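Local coordinates for metallo-beta-lactamase domain-containing protein (Enterococcus faecalis, PDB 2AZ4), which is of uncharacterised function but binds two zinc ions in a metallo-beta-lactamase fold and may have RNA-binding and exonuclease activity, like its family, at residues F336-D349 / F363-L377. Sequence-based numbering, arbitrary orientation.
Sequences FDNLQEGSLYIHSD and FLDLLAKKDITFVRL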
loop_
_atom_site.group_PDB
_atom_site.type_symbol
_atom_site.label_atom_id
_atom_site.label_comp_id
_atom_site.label_asym_id
_atom_site.label_seq_id
_atom_site.Cartn_x
_atom_site.Cartn_y
_atom_site.Cartn_z
ATOM N N PHE A 336 -4.046 14.163 21.410
ATOM C CA PHE A 336 -3.018 15.171 21.092
ATOM C C PHE A 336 -3.091 16.358 22.052
ATOM O O PHE A 336 -2.125 17.105 22.188
ATOM C CB PHE A 336 -3.088 15.626 19.614
ATOM C CG PHE A 336 -2.652 14.573 18.644
ATOM C CD1 PHE A 336 -1.354 14.546 18.170
ATOM C CD2 PHE A 336 -3.545 13.590 18.210
ATOM C CE1 PHE A 336 -0.953 13.554 17.262
ATOM C CE2 PHE A 336 -3.133 12.580 17.312
ATOM C CZ PHE A 336 -1.858 12.567 16.851
ATOM N N ASP A 337 -4.232 16.500 22.738
ATOM C CA ASP A 337 -4.445 17.600 23.706
ATOM C C ASP A 337 -3.535 17.458 24.934
ATOM O O ASP A 337 -3.378 18.397 25.712
ATOM C CB ASP A 337 -5.944 17.717 24.056
ATOM C CG ASP A 337 -6.268 18.880 24.998
ATOM O OD1 ASP A 337 -5.910 20.050 24.688
ATOM O OD2 ASP A 337 -6.921 18.622 26.046
ATOM N N ASN A 338 -2.877 16.302 25.071
ATOM C CA ASN A 338 -1.954 16.065 26.205
ATOM C C ASN A 338 -0.495 16.414 25.950
ATOM O O ASN A 338 0.318 16.405 26.875
ATOM C CB ASN A 338 -2.046 14.614 26.675
ATOM C CG ASN A 338 -3.362 14.318 27.368
ATOM O OD1 ASN A 338 -3.947 15.190 28.002
ATOM N ND2 ASN A 338 -3.823 13.087 27.256
ATOM N N LEU A 339 -0.163 16.700 24.696
ATOM C CA LEU A 339 1.209 17.035 24.322
ATOM C C LEU A 339 1.526 18.379 24.913
ATOM O O LEU A 339 0.632 19.183 25.150
ATOM C CB LEU A 339 1.361 17.088 22.792
ATOM C CG LEU A 339 1.231 15.794 21.974
ATOM C CD1 LEU A 339 1.350 16.084 20.491
ATOM C CD2 LEU A 339 2.266 14.755 22.401
ATOM N N GLN A 340 2.804 18.636 25.128
ATOM C CA GLN A 340 3.201 19.873 25.743
ATOM C C GLN A 340 3.118 21.047 24.777
ATOM O O GLN A 340 3.416 20.918 23.585
ATOM C CB GLN A 340 4.616 19.752 26.278
ATOM C CG GLN A 340 4.800 18.605 27.231
ATOM C CD GLN A 340 6.255 18.337 27.505
ATOM O OE1 GLN A 340 7.115 19.198 27.291
ATOM N NE2 GLN A 340 6.544 17.146 27.986
ATOM N N GLU A 341 2.698 22.190 25.320
ATOM C CA GLU A 341 2.788 23.466 24.636
ATOM C C GLU A 341 4.241 23.752 24.261
ATOM O O GLU A 341 5.166 23.607 25.089
ATOM C CB GLU A 341 2.210 24.574 25.534
ATOM C CG GLU A 341 2.144 25.945 24.911
ATOM C CD GLU A 341 1.031 26.813 25.509
ATOM O OE1 GLU A 341 0.057 26.250 26.097
ATOM O OE2 GLU A 341 1.127 28.065 25.376
ATOM N N GLY A 342 4.438 24.142 23.004
ATOM C CA GLY A 342 5.766 24.443 22.489
ATOM C C GLY A 342 6.537 23.230 21.987
ATOM O O GLY A 342 7.710 23.345 21.590
ATOM N N SER A 343 5.909 22.059 22.017
ATOM C CA SER A 343 6.610 20.845 21.585
ATOM C C SER A 343 6.642 20.711 20.040
ATOM O O SER A 343 6.074 21.539 19.306
ATOM C CB SER A 343 6.005 19.612 22.261
ATOM O OG SER A 343 4.711 19.354 21.757
ATOM N N LEU A 344 7.323 19.668 19.560
ATOM C CA LEU A 344 7.508 19.441 18.131
ATOM C C LEU A 344 6.834 18.135 17.756
ATOM O O LEU A 344 7.027 17.134 18.420
ATOM C CB LEU A 344 9.000 19.379 17.800
ATOM C CG LEU A 344 9.447 19.130 16.344
ATOM C CD1 LEU A 344 8.909 20.208 15.393
ATOM C CD2 LEU A 344 11.002 19.012 16.283
ATOM N N TYR A 345 6.020 18.163 16.712
ATOM C CA TYR A 345 5.396 16.949 16.188
ATOM C C TYR A 345 5.771 16.780 14.715
ATOM O O TYR A 345 5.594 17.680 13.909
ATOM C CB TYR A 345 3.872 16.981 16.370
ATOM C CG TYR A 345 3.158 15.900 15.574
ATOM C CD1 TYR A 345 3.264 14.551 15.940
ATOM C CD2 TYR A 345 2.412 16.216 14.441
ATOM C CE1 TYR A 345 2.620 13.551 15.196
ATOM C CE2 TYR A 345 1.767 15.213 13.699
ATOM C CZ TYR A 345 1.887 13.896 14.085
ATOM O OH TYR A 345 1.269 12.906 13.354
ATOM N N ILE A 346 6.276 15.603 14.380
ATOM C CA ILE A 346 6.742 15.314 13.034
ATOM C C ILE A 346 5.756 14.366 12.384
ATOM O O ILE A 346 5.584 13.233 12.820
ATOM C CB ILE A 346 8.159 14.721 13.045
ATOM C CG1 ILE A 346 9.137 15.732 13.665
ATOM C CG2 ILE A 346 8.581 14.330 11.624
ATOM C CD1 ILE A 346 10.356 15.050 14.310
ATOM N N HIS A 347 5.081 14.878 11.361
ATOM C CA HIS A 347 4.046 14.144 10.659
ATOM C C HIS A 347 4.666 13.493 9.426
ATOM O O HIS A 347 4.975 14.174 8.451
ATOM C CB HIS A 347 2.934 15.115 10.259
ATOM C CG HIS A 347 1.624 14.448 9.998
ATOM N ND1 HIS A 347 0.967 14.544 8.792
ATOM C CD2 HIS A 347 0.870 13.642 10.776
ATOM C CE1 HIS A 347 -0.162 13.858 8.851
ATOM N NE2 HIS A 347 -0.238 13.293 10.043
ATOM N N SER A 348 4.860 12.179 9.473
ATOM C CA SER A 348 5.624 11.490 8.432
ATOM C C SER A 348 4.765 10.463 7.711
ATOM O O SER A 348 4.834 9.244 7.978
ATOM C CB SER A 348 6.868 10.831 9.027
ATOM O OG SER A 348 7.714 10.372 7.996
ATOM N N ASP A 349 3.950 10.973 6.790
ATOM C CA ASP A 349 3.005 10.167 6.019
ATOM C C ASP A 349 1.958 9.420 6.833
ATOM O O ASP A 349 1.365 8.439 6.366
ATOM C CB ASP A 349 3.750 9.243 5.057
ATOM C CG ASP A 349 4.514 10.028 3.998
ATOM O OD1 ASP A 349 3.864 10.762 3.235
ATOM O OD2 ASP A 349 5.748 9.941 3.962
ATOM N N PHE A 363 -6.890 18.990 12.441
ATOM C CA PHE A 363 -5.685 18.508 13.119
ATOM C C PHE A 363 -4.681 19.654 13.286
ATOM O O PHE A 363 -4.234 19.935 14.400
ATOM C CB PHE A 363 -5.081 17.329 12.339
ATOM C CG PHE A 363 -3.900 16.660 13.017
ATOM C CD1 PHE A 363 -3.841 16.516 14.403
ATOM C CD2 PHE A 363 -2.858 16.135 12.251
ATOM C CE1 PHE A 363 -2.755 15.877 15.015
ATOM C CE2 PHE A 363 -1.767 15.484 12.856
ATOM C CZ PHE A 363 -1.710 15.362 14.225
ATOM N N LEU A 364 -4.351 20.328 12.187
ATOM C CA LEU A 364 -3.399 21.446 12.233
ATOM C C LEU A 364 -3.908 22.585 13.114
ATOM O O LEU A 364 -3.134 23.206 13.830
ATOM C CB LEU A 364 -3.068 21.979 10.831
ATOM C CG LEU A 364 -2.552 21.142 9.643
ATOM C CD1 LEU A 364 -1.578 22.006 8.890
ATOM C CD2 LEU A 364 -1.878 19.839 10.011
ATOM N N ASP A 365 -5.216 22.846 13.068
ATOM C CA ASP A 365 -5.836 23.831 13.950
ATOM C C ASP A 365 -5.679 23.441 15.433
ATOM O O ASP A 365 -5.304 24.280 16.265
ATOM C CB ASP A 365 -7.311 24.074 13.565
ATOM C CG ASP A 365 -7.471 24.782 12.202
ATOM O OD1 ASP A 365 -6.454 25.073 11.508
ATOM O OD2 ASP A 365 -8.638 25.058 11.813
ATOM N N LEU A 366 -5.936 22.175 15.766
ATOM C CA LEU A 366 -5.719 21.690 17.140
ATOM C C LEU A 366 -4.281 21.901 17.623
ATOM O O LEU A 366 -4.056 22.395 18.739
ATOM C CB LEU A 366 -6.163 20.219 17.280
ATOM C CG LEU A 366 -5.473 19.118 18.097
ATOM C CD1 LEU A 366 -4.916 19.526 19.454
ATOM C CD2 LEU A 366 -6.415 17.906 18.251
ATOM N N LEU A 367 -3.312 21.543 16.779
ATOM C CA LEU A 367 -1.913 21.684 17.133
ATOM C C LEU A 367 -1.535 23.137 17.315
ATOM O O LEU A 367 -0.807 23.470 18.240
ATOM C CB LEU A 367 -1.017 21.033 16.073
ATOM C CG LEU A 367 -1.140 19.517 15.938
ATOM C CD1 LEU A 367 -0.392 19.027 14.700
ATOM C CD2 LEU A 367 -0.654 18.827 17.215
ATOM N N ALA A 368 -2.013 23.987 16.409
ATOM C CA ALA A 368 -1.744 25.418 16.465
ATOM C C ALA A 368 -2.149 26.034 17.796
ATOM O O ALA A 368 -1.336 26.718 18.424
ATOM C CB ALA A 368 -2.420 26.133 15.316
ATOM N N LYS A 369 -3.377 25.763 18.234
ATOM C CA LYS A 369 -3.903 26.265 19.532
ATOM C C LYS A 369 -3.014 25.906 20.717
ATOM O O LYS A 369 -2.987 26.617 21.730
ATOM C CB LYS A 369 -5.301 25.706 19.802
ATOM C CG LYS A 369 -6.405 26.279 18.929
ATOM C CD LYS A 369 -7.040 27.559 19.502
ATOM C CE LYS A 369 -7.744 27.332 20.848
ATOM N NZ LYS A 369 -8.101 28.625 21.512
ATOM N N LYS A 370 -2.293 24.792 20.588
ATOM C CA LYS A 370 -1.420 24.324 21.654
ATOM C C LYS A 370 0.018 24.788 21.472
ATOM O O LYS A 370 0.894 24.381 22.232
ATOM C CB LYS A 370 -1.494 22.802 21.762
ATOM C CG LYS A 370 -2.839 22.317 22.307
ATOM C CD LYS A 370 -2.870 20.813 22.563
ATOM C CE LYS A 370 -1.717 20.317 23.489
ATOM N NZ LYS A 370 -1.729 20.815 24.910
ATOM N N ASP A 371 0.261 25.639 20.472
ATOM C CA ASP A 371 1.624 26.100 20.148
ATOM C C ASP A 371 2.556 24.884 19.910
ATOM O O ASP A 371 3.716 24.887 20.312
ATOM C CB ASP A 371 2.158 26.994 21.284
ATOM C CG ASP A 371 3.302 27.909 20.849
ATOM O OD1 ASP A 371 3.301 28.385 19.684
ATOM O OD2 ASP A 371 4.208 28.169 21.693
ATOM N N ILE A 372 2.023 23.834 19.289
ATOM C CA ILE A 372 2.845 22.672 18.900
ATOM C C ILE A 372 3.288 22.911 17.465
ATOM O O ILE A 372 2.443 23.097 16.582
ATOM C CB ILE A 372 2.066 21.337 19.033
ATOM C CG1 ILE A 372 1.612 21.113 20.489
ATOM C CG2 ILE A 372 2.906 20.134 18.550
ATOM C CD1 ILE A 372 0.631 19.951 20.649
ATOM N N THR A 373 4.601 22.978 17.240
ATOM C CA THR A 373 5.139 23.079 15.882
ATOM C C THR A 373 4.867 21.797 15.069
ATOM O O THR A 373 5.268 20.699 15.465
ATOM C CB THR A 373 6.638 23.383 15.880
ATOM O OG1 THR A 373 6.883 24.598 16.608
ATOM C CG2 THR A 373 7.169 23.516 14.444
ATOM N N PHE A 374 4.180 21.952 13.948
ATOM C CA PHE A 374 3.850 20.836 13.067
ATOM C C PHE A 374 4.851 20.829 11.918
ATOM O O PHE A 374 5.081 21.870 11.272
ATOM C CB PHE A 374 2.449 21.027 12.512
ATOM C CG PHE A 374 2.066 20.050 11.430
ATOM C CD1 PHE A 374 1.434 18.851 11.750
ATOM C CD2 PHE A 374 2.301 20.340 10.093
ATOM C CE1 PHE A 374 1.057 17.957 10.773
ATOM C CE2 PHE A 374 1.911 19.430 9.088
ATOM C CZ PHE A 374 1.291 18.243 9.443
ATOM N N VAL A 375 5.448 19.663 11.676
ATOM C CA VAL A 375 6.397 19.511 10.585
ATOM C C VAL A 375 5.982 18.357 9.714
ATOM O O VAL A 375 5.872 17.230 10.182
ATOM C CB VAL A 375 7.852 19.347 11.090
ATOM C CG1 VAL A 375 8.803 19.072 9.923
ATOM C CG2 VAL A 375 8.292 20.608 11.803
ATOM N N ARG A 376 5.732 18.660 8.446
ATOM C CA ARG A 376 5.458 17.652 7.461
ATOM C C ARG A 376 6.773 17.069 6.934
ATOM O O ARG A 376 7.583 17.765 6.300
ATOM C CB ARG A 376 4.611 18.223 6.331
ATOM C CG ARG A 376 4.020 17.139 5.437
ATOM C CD ARG A 376 3.084 17.696 4.381
ATOM N NE ARG A 376 2.768 16.641 3.419
ATOM C CZ ARG A 376 1.766 15.777 3.562
ATOM N NH1 ARG A 376 0.962 15.861 4.620
ATOM N NH2 ARG A 376 1.568 14.830 2.647
ATOM N N LEU A 377 6.998 15.791 7.225
ATOM C CA LEU A 377 8.214 15.132 6.750
ATOM C C LEU A 377 7.787 13.922 5.924
ATOM O O LEU A 377 7.721 12.797 6.427
ATOM C CB LEU A 377 9.140 14.760 7.931
ATOM C CG LEU A 377 10.560 14.246 7.637
ATOM C CD1 LEU A 377 11.471 15.368 7.087
ATOM C CD2 LEU A 377 11.153 13.606 8.895
HETATM O O HOH W 1 -4.182 21.630 25.555
HETATM O O HOH W 2 -0.920 28.717 23.402
HETATM O O HOH W 3 1.242 11.820 3.324
#
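Lys370, at the C-terminal end of helix 358-369, reaches across to the 3-10 segment 336-338, where its NZ binds Asp337 O, and to Leu339 O just beyond it. The bond from NZ to Leu339 O (2.9 Å) runs almost straight out from the carbonyl, whereas Asp337 O is approached from above its plane. Bends at chi3 and chi4 fold the chain back so that one ammonium serves both; a water that also donates to Asp337 OD1 accepts a further bond from NZ. The lysine thus ties the 3-10 segment and the residue after it to the end of the helix, which closes in a Schellman motif with Asp371 at the positive-phi position.

At the other end of the contact His347 belongs to an aromatic cluster, on the same sheet face as Tyr345 and Phe374. With CG anti to the backbone N (chi1 -159°), its ring is set beside those of Phe374 and Phe363, and its CB lies 3.4 Å from Phe374 CE1. Phe363, from helix 358-369, directs its edge at the His347 ring in an offset edge-to-face pair, the centroids 5.6 Å apart. The same ring makes a T-shaped pair with Phe336, placing CE1 over the centre of that ring's face with the planes at 71°. Between these two, Tyr345 CE2 meets Phe363 CZ at 3.5 Å, while Phe374 CD1 lies at the tyrosine edge.

The strands themselves run parallel, joined by a ladder in which His347 N donates to Val375 O (2.7 Å) and Leu377 N to His347 O. This is a beta-alpha-beta unit: helix 358-369 packs over the face bearing Tyr345 and His347, and helix 237-249 lies against Ile346 and Leu377 on the other. Strand 344-348 also pairs with strand 256-260, leaving 373-376 as an outermost strand of the six-stranded parallel sheet.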